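Local coordinates for extracellular protein containing a SCP domain (Bacillus anthracis, PDB 4IFA) that is of unknown function but is an extracellular protein that pairs a CAP-associated N-terminal region with a domain of the cysteine-rich secretory protein (SCP) family, at residues D150-V153 / M154-L158; P114-Y117 / I118-Y122; Q223-D226 / L227-I231. All blocks are in the same frame, centred on the assembly; numbering follows the deposited sequence.

Contact 1: residues D150-V153 / M154-L158; sequences DTEV and MEQPL
Thr151 O and Glu152 O take the last regular i-to-i+4 bonds of helix 150-155: Glu155 N reaches Thr151 O at 2.9 Å, and Gln156 N reaches Glu152 O at 2.8 Å. One step earlier, Met154 N gives a longer bond to Asp150 O (3.3 Å) and a weak second one to Thr151 O, so the amide is split between an alpha-helical and a 3-10 acceptor. Gln156 then leaves helical backbone angles. Pro157 brings no N-H to carry the series on; its ring instead lies against the next carbonyl, with CG 3.4 Å from Val153 O, an oxygen that accepts a hydrogen bond from Tyr122 OH. This is a short helix that is followed, after Gln156 and Pro157, by strand 158-161, an outermost strand of the seven-stranded antiparallel sheet, and backbone bonds from Glu155 to Phe170 and from Pro157 to Leu168 tie the exit to strand 164-171. On the outer side Thr151 and Glu155 point the same way. The methyl CG2 of Thr151 sits over the flat of the Glu155 carboxylate, 3.5 Å from CD and nearly as close to both oxygens. Thr151 chi1 puts that methyl anti to the backbone N, on the side facing the next turn. Glu152 and Gln156 also run alongside each other, but loosely: Gln156 NE2 comes within 4.1 Å of Glu152 CG, and the amide and carboxylate planes stand 77° apart. The Glu152 carboxylate turns back to the start of the helix, where OE1 accepts from Ser149 N, just ahead of the first turn.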
# COMPACT_ATOMS: atom_id res chain seq x y z
N ASP A 150 9.08 -17.67 -5.54
CA ASP A 150 8.66 -17.55 -6.94
C ASP A 150 7.49 -16.59 -7.05
O ASP A 150 7.42 -15.78 -7.97
CB ASP A 150 8.27 -18.93 -7.51
CG ASP A 150 9.48 -19.83 -7.76
OD1 ASP A 150 10.64 -19.38 -7.62
OD2 ASP A 150 9.25 -20.99 -8.14
N THR A 151 6.57 -16.65 -6.08
CA THR A 151 5.40 -15.74 -6.05
C THR A 151 5.81 -14.28 -5.90
O THR A 151 5.29 -13.41 -6.60
CB THR A 151 4.45 -16.16 -4.91
OG1 THR A 151 4.08 -17.53 -5.13
CG2 THR A 151 3.20 -15.27 -4.85
N GLU A 152 6.72 -14.02 -4.97
CA GLU A 152 7.24 -12.68 -4.75
C GLU A 152 7.96 -12.10 -6.00
O GLU A 152 7.82 -10.92 -6.31
CB GLU A 152 8.14 -12.66 -3.51
CG GLU A 152 7.30 -12.83 -2.22
CD GLU A 152 8.10 -13.20 -0.98
OE1 GLU A 152 9.24 -13.69 -1.10
OE2 GLU A 152 7.55 -13.01 0.13
N VAL A 153 8.71 -12.95 -6.71
CA VAL A 153 9.36 -12.49 -7.92
C VAL A 153 8.33 -12.03 -8.99
O VAL A 153 8.62 -11.10 -9.76
CB VAL A 153 10.34 -13.57 -8.46
CG1 VAL A 153 10.80 -13.27 -9.90
CG2 VAL A 153 11.53 -13.70 -7.52
N MSE A 154 7.17 -12.67 -9.04
CA MSE A 154 6.12 -12.31 -10.01
C MSE A 154 5.15 -11.23 -9.55
O MSE A 154 4.55 -10.56 -10.40
CB MSE A 154 5.30 -13.52 -10.41
CG MSE A 154 6.08 -14.55 -11.22
SE MSE A 154 5.02 -16.08 -11.76
CE MSE A 154 4.80 -16.95 -10.04
N GLU A 155 4.97 -11.09 -8.24
CA GLU A 155 4.06 -10.09 -7.69
C GLU A 155 4.66 -8.82 -7.13
O GLU A 155 3.97 -7.79 -7.14
CB GLU A 155 3.16 -10.73 -6.59
CG GLU A 155 2.32 -11.87 -7.18
CD GLU A 155 1.39 -12.56 -6.19
OE1 GLU A 155 1.36 -12.19 -4.99
OE2 GLU A 155 0.72 -13.53 -6.62
N GLN A 156 5.87 -8.89 -6.57
CA GLN A 156 6.49 -7.75 -5.90
C GLN A 156 8.01 -7.84 -5.84
O GLN A 156 8.60 -7.76 -4.75
CB GLN A 156 5.89 -7.57 -4.50
CG GLN A 156 5.91 -8.87 -3.67
CD GLN A 156 5.62 -8.67 -2.21
OE1 GLN A 156 6.15 -7.75 -1.58
NE2 GLN A 156 4.82 -9.57 -1.63
N PRO A 157 8.65 -8.00 -7.02
CA PRO A 157 10.10 -8.11 -7.08
C PRO A 157 10.80 -6.78 -6.68
O PRO A 157 10.17 -5.72 -6.63
CB PRO A 157 10.37 -8.45 -8.56
CG PRO A 157 9.22 -7.81 -9.27
CD PRO A 157 8.05 -8.07 -8.37
N LEU A 158 12.11 -6.88 -6.44
CA LEU A 158 12.97 -5.76 -6.02
C LEU A 158 14.09 -5.50 -7.02
O LEU A 158 14.76 -6.44 -7.46
CB LEU A 158 13.59 -6.07 -4.65
CG LEU A 158 14.08 -4.83 -3.90
CD1 LEU A 158 12.90 -3.98 -3.33
CD2 LEU A 158 15.07 -5.22 -2.79

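Contact 2: residues P114-Y117 / I118-Y122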
# COMPACT_ATOMS: atom_id res chain seq x y z
N PRO A 114 10.19 6.31 -14.48
CA PRO A 114 11.16 5.77 -15.44
C PRO A 114 12.16 4.84 -14.74
O PRO A 114 12.57 5.12 -13.62
CB PRO A 114 11.82 7.01 -16.03
CG PRO A 114 11.74 8.03 -14.99
CD PRO A 114 10.36 7.79 -14.34
N PRO A 115 12.59 3.76 -15.42
CA PRO A 115 12.32 3.40 -16.83
C PRO A 115 11.05 2.66 -17.12
O PRO A 115 10.87 2.19 -18.23
CB PRO A 115 13.54 2.54 -17.18
CG PRO A 115 13.77 1.80 -15.85
CD PRO A 115 13.51 2.79 -14.78
N TYR A 116 10.13 2.64 -16.14
CA TYR A 116 8.88 1.95 -16.26
C TYR A 116 7.73 2.94 -16.45
O TYR A 116 7.96 4.16 -16.52
CB TYR A 116 8.61 1.10 -15.01
CG TYR A 116 9.79 0.31 -14.52
CD1 TYR A 116 10.31 -0.73 -15.28
CD2 TYR A 116 10.45 0.65 -13.34
CE1 TYR A 116 11.45 -1.45 -14.84
CE2 TYR A 116 11.58 -0.05 -12.92
CZ TYR A 116 12.05 -1.11 -13.69
OH TYR A 116 13.18 -1.85 -13.31
N TYR A 117 6.50 2.40 -16.56
CA TYR A 117 5.28 3.20 -16.46
C TYR A 117 4.24 2.38 -15.72
O TYR A 117 4.26 1.16 -15.83
CB TYR A 117 4.74 3.71 -17.79
CG TYR A 117 4.33 2.64 -18.76
CD1 TYR A 117 3.01 2.30 -18.93
CD2 TYR A 117 5.25 2.06 -19.60
CE1 TYR A 117 2.64 1.37 -19.86
CE2 TYR A 117 4.88 1.11 -20.53
CZ TYR A 117 3.58 0.77 -20.65
OH TYR A 117 3.17 -0.19 -21.59
N ILE A 118 3.34 3.03 -14.97
CA ILE A 118 2.26 2.32 -14.30
C ILE A 118 1.37 1.80 -15.43
O ILE A 118 0.97 2.58 -16.31
CB ILE A 118 1.49 3.24 -13.34
CG1 ILE A 118 2.41 3.76 -12.23
CG2 ILE A 118 0.28 2.55 -12.77
CD1 ILE A 118 2.94 2.70 -11.24
N ASN A 119 1.12 0.47 -15.41
CA ASN A 119 0.35 -0.34 -16.37
C ASN A 119 1.28 -1.23 -17.21
O ASN A 119 0.80 -2.09 -17.94
CB ASN A 119 -0.50 0.46 -17.38
CG ASN A 119 -1.57 1.34 -16.76
OD1 ASN A 119 -1.93 1.18 -15.62
ND2 ASN A 119 -2.09 2.27 -17.59
N GLU A 120 2.58 -1.03 -17.13
CA GLU A 120 3.52 -1.79 -17.96
C GLU A 120 3.46 -3.28 -17.69
O GLU A 120 3.34 -3.71 -16.53
CB GLU A 120 4.95 -1.27 -17.77
CG GLU A 120 5.95 -1.80 -18.80
CD GLU A 120 7.30 -1.13 -18.74
OE1 GLU A 120 7.61 -0.44 -17.76
OE2 GLU A 120 8.05 -1.28 -19.76
N LYS A 121 3.54 -4.09 -18.74
CA LYS A 121 3.52 -5.52 -18.61
C LYS A 121 4.79 -6.07 -17.95
O LYS A 121 5.91 -5.60 -18.22
CB LYS A 121 3.32 -6.21 -19.94
CG LYS A 121 2.00 -5.93 -20.66
CD LYS A 121 0.78 -6.43 -19.89
CE LYS A 121 -0.45 -6.48 -20.80
NZ LYS A 121 -1.67 -6.78 -20.05
N TYR A 122 4.59 -7.08 -17.09
CA TYR A 122 5.70 -7.73 -16.41
C TYR A 122 6.84 -8.15 -17.38
O TYR A 122 8.01 -7.97 -17.06
CB TYR A 122 5.18 -8.97 -15.63
CG TYR A 122 6.22 -9.63 -14.75
CD1 TYR A 122 6.39 -9.27 -13.44
CD2 TYR A 122 7.08 -10.57 -15.27
CE1 TYR A 122 7.32 -9.87 -12.64
CE2 TYR A 122 8.04 -11.18 -14.48
CZ TYR A 122 8.19 -10.78 -13.17
OH TYR A 122 9.13 -11.40 -12.37
O HOH W 1 4.05 -3.15 -21.56
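A type II beta turn from Tyr117 to Glu120 shapes this contact, in the loop that leads from strand 100-106 to helix 122-128. Glu120 N closes the turn on Tyr117 O at 3.1 Å, and Asn119 holds the third position with a positive phi of 107°. The Tyr117 ring folds back over the turn: chi1 of 62° sets CG between the backbone N and the carbonyl carbon, which brings one ring face down on Glu120. There CB makes a CH-pi contact 3.7 Å from the ring centroid, almost on the normal. The extended Glu120 chain crosses below the ring, and Tyr117 N donates a hydrogen bond to Glu120 OE1 at 3.3 Å, coming from above the carboxylate plane; the same oxygen lies at the edge of the Tyr116 ring. OE2 forms a salt bridge with Lys128 of the helix that follows, so one carboxylate joins the turn to that helix. Beyond the ring, a water 3.1 Å from Tyr117 OH accepts from Lys121 N at 3.0 Å, and Lys121 is the N-cap of the helix. A tight turn feeding directly into a helix N-terminus is the motif here, its first and last residues joined by both backbone and side chain.

Contact 3: residues Q223-D226 / L227-I231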
# COMPACT_ATOMS: atom_id res chain seq x y z
N GLN A 223 -5.09 4.97 3.84
CA GLN A 223 -4.30 4.56 2.65
C GLN A 223 -5.00 3.39 1.95
O GLN A 223 -5.15 3.40 0.73
CB GLN A 223 -2.87 4.20 3.00
CG GLN A 223 -2.07 5.38 3.53
CD GLN A 223 -0.73 5.00 3.98
OE1 GLN A 223 -0.14 4.01 3.57
NE2 GLN A 223 -0.17 5.86 4.82
N ILE A 224 -5.44 2.39 2.70
CA ILE A 224 -6.15 1.28 2.06
C ILE A 224 -7.38 1.82 1.34
O ILE A 224 -7.71 1.35 0.23
CB ILE A 224 -6.52 0.16 3.08
CG1 ILE A 224 -5.26 -0.60 3.48
CG2 ILE A 224 -7.59 -0.80 2.48
CD1 ILE A 224 -5.45 -1.52 4.72
N PHE A 225 -8.15 2.68 1.97
CA PHE A 225 -9.32 3.26 1.33
C PHE A 225 -9.03 3.95 -0.00
O PHE A 225 -9.60 3.60 -1.04
CB PHE A 225 -10.06 4.19 2.29
CG PHE A 225 -11.19 4.92 1.67
CD1 PHE A 225 -12.44 4.30 1.46
CD2 PHE A 225 -11.05 6.23 1.26
CE1 PHE A 225 -13.49 4.99 0.87
CE2 PHE A 225 -12.11 6.91 0.67
CZ PHE A 225 -13.33 6.29 0.48
N ASP A 226 -8.11 4.89 0.02
CA ASP A 226 -7.78 5.61 -1.21
C ASP A 226 -7.21 4.68 -2.29
O ASP A 226 -7.54 4.82 -3.47
CB ASP A 226 -6.76 6.71 -0.92
CG ASP A 226 -7.33 7.88 -0.19
OD1 ASP A 226 -8.54 8.16 -0.31
OD2 ASP A 226 -6.55 8.61 0.49
N LEU A 227 -6.34 3.75 -1.89
CA LEU A 227 -5.70 2.88 -2.86
C LEU A 227 -6.71 1.87 -3.41
O LEU A 227 -6.55 1.40 -4.52
CB LEU A 227 -4.46 2.23 -2.22
CG LEU A 227 -3.35 3.20 -1.84
CD1 LEU A 227 -2.29 2.44 -0.99
CD2 LEU A 227 -2.74 3.77 -3.12
N THR A 228 -7.74 1.55 -2.63
CA THR A 228 -8.83 0.68 -3.14
C THR A 228 -9.57 1.47 -4.24
O THR A 228 -9.94 0.88 -5.24
CB THR A 228 -9.80 0.23 -2.03
OG1 THR A 228 -9.08 -0.65 -1.15
CG2 THR A 228 -10.96 -0.57 -2.58
N ASN A 229 -9.80 2.77 -4.04
CA ASN A 229 -10.47 3.57 -5.05
C ASN A 229 -9.60 3.72 -6.32
O ASN A 229 -10.14 3.80 -7.42
CB ASN A 229 -10.99 4.88 -4.52
CG ASN A 229 -12.30 4.72 -3.79
OD1 ASN A 229 -13.08 3.85 -4.15
ND2 ASN A 229 -12.55 5.55 -2.78
N ILE A 230 -8.28 3.70 -6.19
CA ILE A 230 -7.40 3.67 -7.37
C ILE A 230 -7.62 2.37 -8.15
O ILE A 230 -7.70 2.39 -9.38
CB ILE A 230 -5.94 3.89 -6.96
CG1 ILE A 230 -5.79 5.36 -6.56
CG2 ILE A 230 -4.97 3.48 -8.07
CD1 ILE A 230 -4.45 5.76 -6.12
N ILE A 231 -7.73 1.25 -7.44
CA ILE A 231 -8.06 0.01 -8.09
C ILE A 231 -9.43 0.11 -8.78
O ILE A 231 -9.58 -0.33 -9.95
CB ILE A 231 -8.07 -1.14 -7.04
CG1 ILE A 231 -6.66 -1.45 -6.58
CG2 ILE A 231 -8.68 -2.41 -7.66
CD1 ILE A 231 -6.55 -2.31 -5.32
O HOH W 2 -10.55 7.67 -2.38
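Successive turns of one helix meet here in a buried, intrahelical contact, in the middle of helix 210-234, which packs against both a sheet and another helix. Thr228 holds the preceding turn by two bonds. Its hydroxyl, OG1, donates to Ile224 O at 2.8 Å while its own backbone N donates to the same oxygen at 2.9 Å, the two arriving from opposite faces of the carbonyl plane. With chi1 of -67°, OG1 stays beside the backbone N and folds back on that carbonyl, as buried threonines in helices often do. The regular bonds continue around it, Leu227 N to Gln223 O (2.9 Å) and Ile230 N to Asp226 O. Leu227 also rests its CG on Gln223 O. In the alpha-beta-alpha sandwich of the SCP family this helix lies beside the central sheet: Ile224, Phe225 and Thr228 touch strand 322-328, and Gln223, Leu227 and Thr228 meet helix 298-306. Polar ends cross to the N-terminal part of the chain, with Asp226 OD2 bonded to Asn85 and Gln223 to Gln93 and Glu73. Asn229 ND2 lies over one face of the Phe225 ring, 3.4 Å from CZ, the amide plane turned 76° from the ring. Phe225 chi1, 175°, swings the ring along the helix toward that amide, and Trp242 meets the ring edge-to-face. The amide is held at both ends: OD1 accepts from Leu240 N, and ND2 donates to a water at 2.9 Å. That water in turn donates to Asp226 OD1, also 2.9 Å away, bridging two residues three apart.

In the fold
Along the chain the order is contact 2, contact 1, contact 3, each finished before the next begins. Contacts 1 and 2 both belong to the CAP-associated N-terminal range, with centres 15 Å apart, and they touch through Tyr122 and Val153, where the start of helix 122-128 meets helix 150-155. Contact 2 reaches the seven-stranded sheet at strand 176-183 and contact 1 at strand 164-171. Contact 3 stands apart, its centre about 20 Å from that of contact 2 and 21 Å from that of contact 1, in the SCP-family domain. Its helix nevertheless bonds to residues of strands 71-74 and 92-97, so the same sheet connects the two parts of the protein.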